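Local structure of ArsC family reductase (Pseudomonas aeruginosa, 1RW1) at residues Lys8-Asp11 with Thr12-Lys15; Asp28-Tyr32 with Lys33-Ile37; Thr60-Arg63 with Lys64-Glu67; Ala76-Ile79 with Glu80-Ala84. The protein is of unproven function but, as a thioredoxin-fold member of the ArsC family, probably acts as a glutathione-dependent thiol reductase. All coordinates share one frame; numbering follows the deposited sequence.

Contact 1 of 4, residues Lys8-Asp11 with Thr12-Lys15; sequences KACD and TMKK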
loop_
_atom_site.group_PDB
_atom_site.type_symbol
_atom_site.label_atom_id
_atom_site.label_comp_id
_atom_site.label_asym_id
_atom_site.label_seq_id
_atom_site.Cartn_x
_atom_site.Cartn_y
_atom_site.Cartn_z
ATOM N N LYS A 8 4.984 -5.197 9.429
ATOM C CA LYS A 8 6.107 -4.811 10.280
ATOM C C LYS A 8 7.475 -5.038 9.628
ATOM O O LYS A 8 8.343 -4.158 9.634
ATOM C CB LYS A 8 6.027 -5.584 11.604
ATOM C CG LYS A 8 4.826 -5.218 12.472
ATOM C CD LYS A 8 4.651 -6.210 13.647
ATOM C CE LYS A 8 3.506 -5.820 14.581
ATOM N NZ LYS A 8 3.161 -6.908 15.572
ATOM N N ALA A 9 7.678 -6.236 9.088
ATOM C CA ALA A 9 9.005 -6.687 8.666
ATOM C C ALA A 9 9.233 -6.314 7.206
ATOM O O ALA A 9 9.272 -7.162 6.313
ATOM C CB ALA A 9 9.142 -8.191 8.853
ATOM N N CYS A 10 9.425 -5.021 6.992
ATOM C CA CYS A 10 9.614 -4.461 5.672
ATOM C C CYS A 10 10.506 -3.247 5.829
ATOM O O CYS A 10 10.163 -2.360 6.599
ATOM C CB CYS A 10 8.274 -4.049 5.043
ATOM S SG CYS A 10 8.408 -3.074 3.528
ATOM N N ASP A 11 11.628 -3.195 5.124
ATOM C CA ASP A 11 12.517 -2.053 5.277
ATOM C C ASP A 11 11.857 -0.743 4.853
ATOM O O ASP A 11 12.135 0.289 5.453
ATOM C CB ASP A 11 13.823 -2.267 4.564
ATOM C CG ASP A 11 14.722 -3.245 5.289
ATOM O OD1 ASP A 11 14.663 -3.396 6.540
ATOM O OD2 ASP A 11 15.554 -3.888 4.647
ATOM N N THR A 12 10.996 -0.749 3.839
ATOM C CA THR A 12 10.314 0.479 3.434
ATOM C C THR A 12 9.387 0.957 4.545
ATOM O O THR A 12 9.329 2.155 4.841
ATOM C CB THR A 12 9.567 0.265 2.124
ATOM O OG1 THR A 12 10.516 -0.068 1.103
ATOM C CG2 THR A 12 8.922 1.547 1.667
HETATM N N MSE A 13 8.664 0.020 5.170
HETATM C CA MSE A 13 7.827 0.379 6.319
HETATM C C MSE A 13 8.661 0.961 7.453
HETATM O O MSE A 13 8.258 1.933 8.084
HETATM C CB MSE A 13 7.073 -0.848 6.827
HETATM C CG MSE A 13 6.060 -1.385 5.860
HETATM SE SE MSE A 13 4.574 -0.154 5.548
HETATM C CE MSE A 13 3.862 -0.126 7.345
ATOM N N LYS A 14 9.817 0.358 7.720
ATOM C CA LYS A 14 10.659 0.843 8.817
ATOM C C LYS A 14 11.097 2.278 8.545
ATOM O O LYS A 14 11.142 3.125 9.457
ATOM C CB LYS A 14 11.880 -0.060 8.992
ATOM C CG LYS A 14 11.548 -1.446 9.462
ATOM C CD LYS A 14 12.738 -2.375 9.370
ATOM C CE LYS A 14 12.366 -3.831 9.438
ATOM N NZ LYS A 14 13.478 -4.684 8.972
ATOM N N LYS A 15 11.476 2.558 7.302
ATOM C CA LYS A 15 11.917 3.881 6.920
ATOM C C LYS A 15 10.780 4.893 7.102
ATOM O O LYS A 15 10.967 5.960 7.690
ATOM C CB LYS A 15 12.408 3.874 5.462
ATOM C CG LYS A 15 13.667 3.050 5.251
ATOM C CD LYS A 15 13.903 2.591 3.825
ATOM C CE LYS A 15 13.943 3.678 2.814
ATOM N NZ LYS A 15 14.390 3.105 1.510
HETATM O O HOH W 1 12.688 -5.405 6.654
#
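Lys-14 NZ reaches back one helical turn to form a salt bridge with Asp-11 OD1 at 3.0 Å, meeting that oxygen nearly along its C-O axis. A water ties the same pair together, accepting from Lys-14 NZ and donating a weak bond to Asp-11 OD1. Beyond CG the lysine chain is extended, and on its way its CG passes Cys-10 O at 3.3 Å.

The second polar feature is a thiol N-cap. Cys-10 precedes helix 11-22, and its SG accepts from Met-13 N at 3.5 Å with a fairly straight N-H...S angle of 164°. With SG anti to the backbone N (chi1 170°), the sulfur turns over the first helical turn rather than back along the loop. Cys-10 O accepts from Lys-14 N at 3.0 Å, the first regular bond of the helix, and Asp-11 O accepts from Lys-15 N. Just before the cap, Ala-9 is the centre of an inverse gamma turn.

Packing is light: Cys-10 CB lies 3.6 Å from CG of selenomethionine Met-13, whose bent chain runs inward to Phe-29 and Pro-92. Arg-91 also touches Cys-10. A cysteine just before the first helix, after the first strand, is where thioredoxin-fold reductases usually carry their redox cysteine, consistent with such a role for Cys-10. Here its sulfur takes a backbone N-H, while the salt bridge and its water tie down two exposed side chains of the same helix start.

Contact 2 of 4, residues Asp28-Tyr32 with Lys33-Ile37; sequences DFHDY and KAVGI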
loop_
_atom_site.group_PDB
_atom_site.type_symbol
_atom_site.label_atom_id
_atom_site.label_comp_id
_atom_site.label_asym_id
_atom_site.label_seq_id
_atom_site.Cartn_x
_atom_site.Cartn_y
_atom_site.Cartn_z
ATOM N N ASP A 28 -2.585 5.506 13.080
ATOM C CA ASP A 28 -2.938 4.117 13.302
ATOM C C ASP A 28 -2.179 3.257 12.299
ATOM O O ASP A 28 -1.896 3.705 11.191
ATOM C CB ASP A 28 -4.440 3.923 13.104
ATOM C CG ASP A 28 -5.268 4.408 14.280
ATOM O OD1 ASP A 28 -4.704 4.886 15.283
ATOM O OD2 ASP A 28 -6.499 4.351 14.236
ATOM N N PHE A 29 -1.865 2.032 12.683
ATOM C CA PHE A 29 -1.177 1.079 11.827
ATOM C C PHE A 29 -2.109 -0.077 11.519
ATOM O O PHE A 29 -2.541 -0.786 12.426
ATOM C CB PHE A 29 0.095 0.600 12.514
ATOM C CG PHE A 29 0.787 -0.561 11.823
ATOM C CD1 PHE A 29 0.960 -0.613 10.448
ATOM C CD2 PHE A 29 1.275 -1.616 12.571
ATOM C CE1 PHE A 29 1.622 -1.691 9.851
ATOM C CE2 PHE A 29 1.930 -2.682 11.978
ATOM C CZ PHE A 29 2.103 -2.718 10.631
ATOM N N HIS A 30 -2.421 -0.235 10.239
ATOM C CA HIS A 30 -3.247 -1.318 9.721
ATOM C C HIS A 30 -2.303 -2.372 9.138
ATOM O O HIS A 30 -1.695 -2.153 8.091
ATOM C CB HIS A 30 -4.191 -0.795 8.653
ATOM C CG HIS A 30 -5.076 -1.849 8.076
ATOM N ND1 HIS A 30 -6.442 -1.849 8.253
ATOM C CD2 HIS A 30 -4.784 -2.908 7.284
ATOM C CE1 HIS A 30 -6.943 -2.876 7.595
ATOM N NE2 HIS A 30 -5.965 -3.531 6.996
ATOM N N ASP A 31 -2.151 -3.476 9.867
ATOM C CA ASP A 31 -1.142 -4.506 9.615
ATOM C C ASP A 31 -1.802 -5.660 8.875
ATOM O O ASP A 31 -2.655 -6.362 9.449
ATOM C CB ASP A 31 -0.656 -4.969 10.980
ATOM C CG ASP A 31 0.384 -6.061 10.948
ATOM O OD1 ASP A 31 0.752 -6.568 9.858
ATOM O OD2 ASP A 31 0.843 -6.418 12.065
ATOM N N TYR A 32 -1.440 -5.893 7.619
ATOM C CA TYR A 32 -2.071 -6.961 6.838
ATOM C C TYR A 32 -1.939 -8.318 7.498
ATOM O O TYR A 32 -2.826 -9.154 7.313
ATOM C CB TYR A 32 -1.479 -7.023 5.432
ATOM C CG TYR A 32 -1.635 -5.763 4.611
ATOM C CD1 TYR A 32 -2.803 -5.022 4.602
ATOM C CD2 TYR A 32 -0.602 -5.316 3.820
ATOM C CE1 TYR A 32 -2.914 -3.874 3.851
ATOM C CE2 TYR A 32 -0.702 -4.161 3.065
ATOM C CZ TYR A 32 -1.862 -3.438 3.077
ATOM O OH TYR A 32 -2.036 -2.287 2.348
ATOM N N LYS A 33 -0.845 -8.586 8.226
ATOM C CA LYS A 33 -0.670 -9.879 8.897
ATOM C C LYS A 33 -1.537 -10.026 10.150
ATOM O O LYS A 33 -1.650 -11.125 10.676
ATOM C CB LYS A 33 0.798 -10.135 9.227
ATOM C CG LYS A 33 1.694 -10.277 8.005
ATOM C CD LYS A 33 3.120 -10.630 8.384
ATOM C CE LYS A 33 4.105 -10.588 7.214
ATOM N NZ LYS A 33 5.515 -10.697 7.655
ATOM N N ALA A 34 -2.143 -8.937 10.612
ATOM C CA ALA A 34 -3.026 -8.949 11.766
ATOM C C ALA A 34 -4.507 -8.863 11.388
ATOM O O ALA A 34 -5.336 -9.432 12.104
ATOM C CB ALA A 34 -2.677 -7.809 12.717
ATOM N N VAL A 35 -4.839 -8.124 10.320
ATOM C CA VAL A 35 -6.236 -7.825 10.007
ATOM C C VAL A 35 -6.604 -7.977 8.534
ATOM O O VAL A 35 -7.752 -7.757 8.167
ATOM C CB VAL A 35 -6.649 -6.423 10.510
ATOM C CG1 VAL A 35 -6.549 -6.348 12.032
ATOM C CG2 VAL A 35 -5.837 -5.334 9.840
ATOM N N GLY A 36 -5.683 -8.375 7.672
ATOM C CA GLY A 36 -6.004 -8.520 6.268
ATOM C C GLY A 36 -6.295 -7.183 5.598
ATOM O O GLY A 36 -5.783 -6.132 6.005
ATOM N N ILE A 37 -7.106 -7.215 4.537
ATOM C CA ILE A 37 -7.537 -6.011 3.798
ATOM C C ILE A 37 -8.820 -6.393 3.060
ATOM O O ILE A 37 -9.117 -7.571 2.892
ATOM C CB ILE A 37 -6.445 -5.546 2.817
ATOM C CG1 ILE A 37 -6.647 -4.100 2.327
ATOM C CG2 ILE A 37 -6.370 -6.496 1.610
ATOM C CD1 ILE A 37 -6.820 -3.041 3.410
#
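His-30 NE2 donates to Gly-36 O at 2.8 Å, joining the end of strand 27-31 to the residue that leaves the short helix after it. The acceptor lies close to the imidazole plane, while NE2 sits 24° out of the plane of the carbonyl. Over one face of the same ring comes Val-35 CG2, a CH-pi contact 3.5 Å from the ring centroid. That methyl occupies the crowded position between backbone N and carbonyl carbon, and also rests 3.4 Å from Asp-31 O. The imidazole is thus held at an edge and over a face by consecutive residues.

Tyr-32 and Ile-37 run side by side, pointing the same way, with Ile-37 CD1 at the ring edge, 4.0 Å from Tyr-32 CE1.

The turn that brings these groups together is held by Asp-31, the N-cap of helix 32-35. Its carboxylate swings toward the helix with CG opposite the backbone N (chi1 179°), and OD1 accepts from Lys-33 N at 3.0 Å, met from above the carboxylate plane. Its carbonyl takes two bonds: Asp-31 O is 2.9 Å from Val-35 N and equally 2.9 Å from Ala-34 N. Gly-36, with positive phi, then turns the chain out of the helix as its N donates to Tyr-32 O.

The strand pairs with strand 2-6, where Tyr-5 meets the His-30 ring, and Trp-45 of helix 39-49 packs on both Tyr-32 and Ile-37.

Contact 3 of 4, residues Thr60-Arg63 with Lys64-Glu67; sequences TTFR and KLDE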
loop_
_atom_site.group_PDB
_atom_site.type_symbol
_atom_site.label_atom_id
_atom_site.label_comp_id
_atom_site.label_asym_id
_atom_site.label_seq_id
_atom_site.Cartn_x
_atom_site.Cartn_y
_atom_site.Cartn_z
ATOM N N THR A 60 8.311 -10.024 -5.287
ATOM C CA THR A 60 8.433 -11.461 -5.405
ATOM C C THR A 60 7.090 -12.150 -5.478
ATOM O O THR A 60 6.940 -13.138 -6.202
ATOM C CB THR A 60 9.256 -12.070 -4.266
ATOM O OG1 THR A 60 8.657 -11.802 -3.004
ATOM C CG2 THR A 60 10.641 -11.438 -4.196
ATOM N N THR A 61 6.120 -11.672 -4.711
ATOM C CA THR A 61 4.838 -12.354 -4.659
ATOM C C THR A 61 4.159 -12.341 -6.028
ATOM O O THR A 61 3.639 -13.366 -6.506
ATOM C CB THR A 61 3.975 -11.747 -3.578
ATOM O OG1 THR A 61 4.712 -11.866 -2.353
ATOM C CG2 THR A 61 2.692 -12.514 -3.404
ATOM N N PHE A 62 4.167 -11.189 -6.673
ATOM C CA PHE A 62 3.630 -11.136 -8.030
ATOM C C PHE A 62 4.439 -11.985 -8.994
ATOM O O PHE A 62 3.858 -12.691 -9.828
ATOM C CB PHE A 62 3.539 -9.681 -8.509
ATOM C CG PHE A 62 2.866 -9.537 -9.854
ATOM C CD1 PHE A 62 3.610 -9.627 -11.011
ATOM C CD2 PHE A 62 1.492 -9.349 -9.950
ATOM C CE1 PHE A 62 3.009 -9.520 -12.242
ATOM C CE2 PHE A 62 0.884 -9.271 -11.188
ATOM C CZ PHE A 62 1.643 -9.349 -12.330
ATOM N N ARG A 63 5.760 -11.940 -8.885
ATOM C CA ARG A 63 6.609 -12.692 -9.824
ATOM C C ARG A 63 6.204 -14.141 -9.861
ATOM O O ARG A 63 6.275 -14.779 -10.913
ATOM C CB ARG A 63 8.124 -12.578 -9.495
ATOM C CG ARG A 63 8.799 -11.232 -9.881
ATOM C CD ARG A 63 10.304 -11.033 -9.438
ATOM N NE ARG A 63 10.425 -9.957 -8.446
ATOM C CZ ARG A 63 11.165 -10.019 -7.340
ATOM N NH1 ARG A 63 11.872 -11.112 -7.089
ATOM N NH2 ARG A 63 11.216 -8.983 -6.496
ATOM N N LYS A 64 5.801 -14.662 -8.707
ATOM C CA LYS A 64 5.504 -16.088 -8.547
ATOM C C LYS A 64 4.140 -16.510 -9.106
ATOM O O LYS A 64 3.871 -17.689 -9.186
ATOM C CB LYS A 64 5.580 -16.486 -7.054
ATOM C CG LYS A 64 6.982 -16.658 -6.490
ATOM C CD LYS A 64 6.965 -17.218 -5.059
ATOM C CE LYS A 64 8.389 -17.372 -4.517
ATOM N NZ LYS A 64 8.592 -16.689 -3.214
ATOM N N LEU A 65 3.255 -15.589 -9.454
ATOM C CA LEU A 65 1.933 -15.973 -9.952
ATOM C C LEU A 65 2.015 -16.797 -11.227
ATOM O O LEU A 65 3.012 -16.741 -11.944
ATOM C CB LEU A 65 1.099 -14.736 -10.243
ATOM C CG LEU A 65 0.682 -13.898 -9.029
ATOM C CD1 LEU A 65 0.037 -12.617 -9.473
ATOM C CD2 LEU A 65 -0.225 -14.653 -8.076
ATOM N N ASP A 66 0.962 -17.568 -11.485
ATOM C CA ASP A 66 0.848 -18.342 -12.714
ATOM C C ASP A 66 0.517 -17.444 -13.892
ATOM O O ASP A 66 0.071 -16.307 -13.730
ATOM C CB ASP A 66 -0.263 -19.392 -12.610
ATOM C CG ASP A 66 -0.073 -20.348 -11.454
ATOM O OD1 ASP A 66 1.033 -20.391 -10.878
ATOM O OD2 ASP A 66 -0.989 -21.101 -11.051
ATOM N N GLU A 67 0.671 -18.005 -15.078
ATOM C CA GLU A 67 0.508 -17.254 -16.310
ATOM C C GLU A 67 -0.872 -16.632 -16.433
ATOM O O GLU A 67 -1.007 -15.441 -16.773
ATOM C CB GLU A 67 0.790 -18.153 -17.514
ATOM C CG GLU A 67 1.695 -17.518 -18.554
ATOM C CD GLU A 67 2.088 -18.475 -19.666
ATOM O OE1 GLU A 67 1.476 -18.410 -20.756
ATOM O OE2 GLU A 67 3.016 -19.284 -19.446
HETATM O O HOH W 2 5.813 -17.635 -11.924
#
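Lys-64 N points back at the carbonyls of the preceding helical turn, donating to Thr-60 O at 3.1 Å and, weakly, to Thr-61 O at 3.3 Å. The bond to Thr-60 O is bent, its N-H...O angle 140°, as suits the last turn of a short helix where the chain is starting to leave. The aliphatic part of the lysine follows the same course, with CG 3.5 Å from Thr-60 O.

Leu-65 comes next and carries the side-chain packing. Its N donates to Phe-62 O at 3.0 Å, an i to i+3 bond that closes a tighter turn. The leucine side chain folds back toward the helix: CG lies 3.5 Å from Phe-62 O, and CD1 reaches Phe-62 CD2 at 3.6 Å. The two side chains cross at about a right angle, and CD1 approaches the ring obliquely. Phe-62 meets it because its CG stands opposite the backbone N (chi1 -174°), which swings the ring to the side where Leu-65 CD1 returns.

One water donates to both Arg-63 O and Leu-65 O, bridging the carbonyls as the chain straightens toward Asp-66. Asp-66 N bonds to Gln-69 OE1 of helix 67-70.

Helix 60-63 thus ends against its successor: Lys-70 of helix 67-70 packs on Phe-62 and Leu-65 and bonds to Arg-63 O, while Thr-61 and Leu-65 face the loop that follows helix 75-84, touching Gln-85 and Met-88.

Contact 4 of 4, residues Ala76-Ile79 with Glu80-Ala84; sequences AKAI and ELMLA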
loop_
_atom_site.group_PDB
_atom_site.type_symbol
_atom_site.label_atom_id
_atom_site.label_comp_id
_atom_site.label_asym_id
_atom_site.label_seq_id
_atom_site.Cartn_x
_atom_site.Cartn_y
_atom_site.Cartn_z
ATOM N N ALA A 76 -10.055 -4.330 -12.064
ATOM C CA ALA A 76 -10.842 -5.345 -11.374
ATOM C C ALA A 76 -9.995 -6.571 -11.055
ATOM O O ALA A 76 -10.050 -7.133 -9.942
ATOM C CB ALA A 76 -12.054 -5.732 -12.193
ATOM N N LYS A 77 -9.226 -7.016 -12.036
ATOM C CA LYS A 77 -8.420 -8.205 -11.850
ATOM C C LYS A 77 -7.299 -7.989 -10.827
ATOM O O LYS A 77 -7.005 -8.869 -10.010
ATOM C CB LYS A 77 -7.840 -8.673 -13.186
ATOM C CG LYS A 77 -8.875 -9.173 -14.176
ATOM C CD LYS A 77 -8.232 -9.549 -15.496
ATOM C CE LYS A 77 -9.241 -10.091 -16.504
ATOM N NZ LYS A 77 -8.608 -10.349 -17.830
ATOM N N ALA A 78 -6.670 -6.828 -10.876
ATOM C CA ALA A 78 -5.611 -6.501 -9.933
ATOM C C ALA A 78 -6.141 -6.492 -8.504
ATOM O O ALA A 78 -5.476 -6.964 -7.576
ATOM C CB ALA A 78 -4.993 -5.145 -10.290
ATOM N N ILE A 79 -7.332 -5.942 -8.318
ATOM C CA ILE A 79 -7.920 -5.900 -6.994
ATOM C C ILE A 79 -8.135 -7.318 -6.458
ATOM O O ILE A 79 -7.850 -7.597 -5.287
ATOM C CB ILE A 79 -9.223 -5.066 -7.024
ATOM C CG1 ILE A 79 -8.887 -3.580 -7.169
ATOM C CG2 ILE A 79 -10.064 -5.337 -5.777
ATOM C CD1 ILE A 79 -10.088 -2.706 -7.444
ATOM N N GLU A 80 -8.619 -8.236 -7.290
ATOM C CA GLU A 80 -8.800 -9.600 -6.807
ATOM C C GLU A 80 -7.490 -10.239 -6.382
ATOM O O GLU A 80 -7.459 -10.976 -5.398
ATOM C CB GLU A 80 -9.515 -10.481 -7.843
ATOM C CG GLU A 80 -10.945 -10.029 -8.126
ATOM C CD GLU A 80 -11.782 -9.886 -6.860
ATOM O OE1 GLU A 80 -11.987 -10.882 -6.153
ATOM O OE2 GLU A 80 -12.199 -8.758 -6.548
ATOM N N LEU A 81 -6.418 -9.985 -7.111
ATOM C CA LEU A 81 -5.114 -10.546 -6.747
ATOM C C LEU A 81 -4.656 -10.024 -5.383
ATOM O O LEU A 81 -4.192 -10.783 -4.529
ATOM C CB LEU A 81 -4.066 -10.205 -7.799
ATOM C CG LEU A 81 -4.231 -10.834 -9.175
ATOM C CD1 LEU A 81 -3.142 -10.317 -10.113
ATOM C CD2 LEU A 81 -4.204 -12.346 -9.109
HETATM N N MSE A 82 -4.760 -8.715 -5.195
HETATM C CA MSE A 82 -4.326 -8.095 -3.936
HETATM C C MSE A 82 -5.188 -8.466 -2.745
HETATM O O MSE A 82 -4.694 -8.544 -1.620
HETATM C CB MSE A 82 -4.278 -6.579 -4.100
HETATM C CG MSE A 82 -3.189 -6.142 -5.053
HETATM SE SE MSE A 82 -2.977 -4.178 -5.180
HETATM C CE MSE A 82 -4.550 -3.798 -6.285
ATOM N N LEU A 83 -6.472 -8.689 -2.997
ATOM C CA LEU A 83 -7.406 -9.035 -1.943
ATOM C C LEU A 83 -6.997 -10.363 -1.322
ATOM O O LEU A 83 -6.998 -10.507 -0.092
ATOM C CB LEU A 83 -8.817 -9.126 -2.531
ATOM C CG LEU A 83 -9.923 -9.507 -1.559
ATOM C CD1 LEU A 83 -10.057 -8.500 -0.437
ATOM C CD2 LEU A 83 -11.191 -9.660 -2.307
ATOM N N ALA A 84 -6.682 -11.348 -2.161
ATOM C CA ALA A 84 -6.324 -12.659 -1.640
ATOM C C ALA A 84 -4.915 -12.683 -1.069
ATOM O O ALA A 84 -4.642 -13.464 -0.153
ATOM C CB ALA A 84 -6.441 -13.700 -2.715
HETATM O O HOH W 3 -12.316 -6.800 -8.378
#
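Glu-80 curls back over the turn before it: chi1 sets CG 3.5 Å from Ala-76 O, and the bend at chi2 (-53°) then turns the carboxylate back so that a water can bridge OE2 and Ala-76 O. That water donates to Glu-80 OE2 at 2.7 Å and to Ala-76 O, a carbonyl that also accepts Glu-80 N. Glu-80 OE2 also passes 4.1 Å from Ile-79 CG2, and Arg-39 forms a salt bridge to it.

Selenomethionine Met-82 takes a different shape: extended through chi2, it folds at chi3 (-76°), which returns CE along the helix to 3.5 Å from Ala-78 O. From there the methyl packs on Ala-78 CB at 4.2 Å and, more loosely, on Ile-79 CG1. Leu-81 lays its CG 3.5 Å from Lys-77 O. Leu-83 CB lies 3.3 Å from Ile-79 O, and its side chain touches Arg-39.

The i to i+4 helical bonds include Met-82 N to Ala-78 O at 3.0 Å and Leu-83 N to Ile-79 O.

The helix is amphipathic: Ile-79 and Met-82 pack on Cys-46 of helix 39-49, whereas Glu-80 works at the surface, where Arg-39 and the water would be expected to stabilise its negative charge.

How the contacts relate
The four contacts follow one another along the chain without overlap. Contact 1 opens helix 11-22 and contact 2 closes strand 27-31, an edge strand of the four-stranded mixed sheet; their centres are about 14 Å apart and they touch where Met-13 and Lys-8 pack on Phe-29. Contacts 3 and 4 belong to the helical part of the chain, centres about 13 Å apart, and meet through Leu-81, which touches Leu-65 and Phe-62. Ile-37 joins the two pairs by packing against Met-82 and Leu-83. Contacts 1 and 4 lie on opposite sides of the chain's centre, their centres about 23 Å apart; contact 1, with its possibly redox-active cysteine, lies with the sheet.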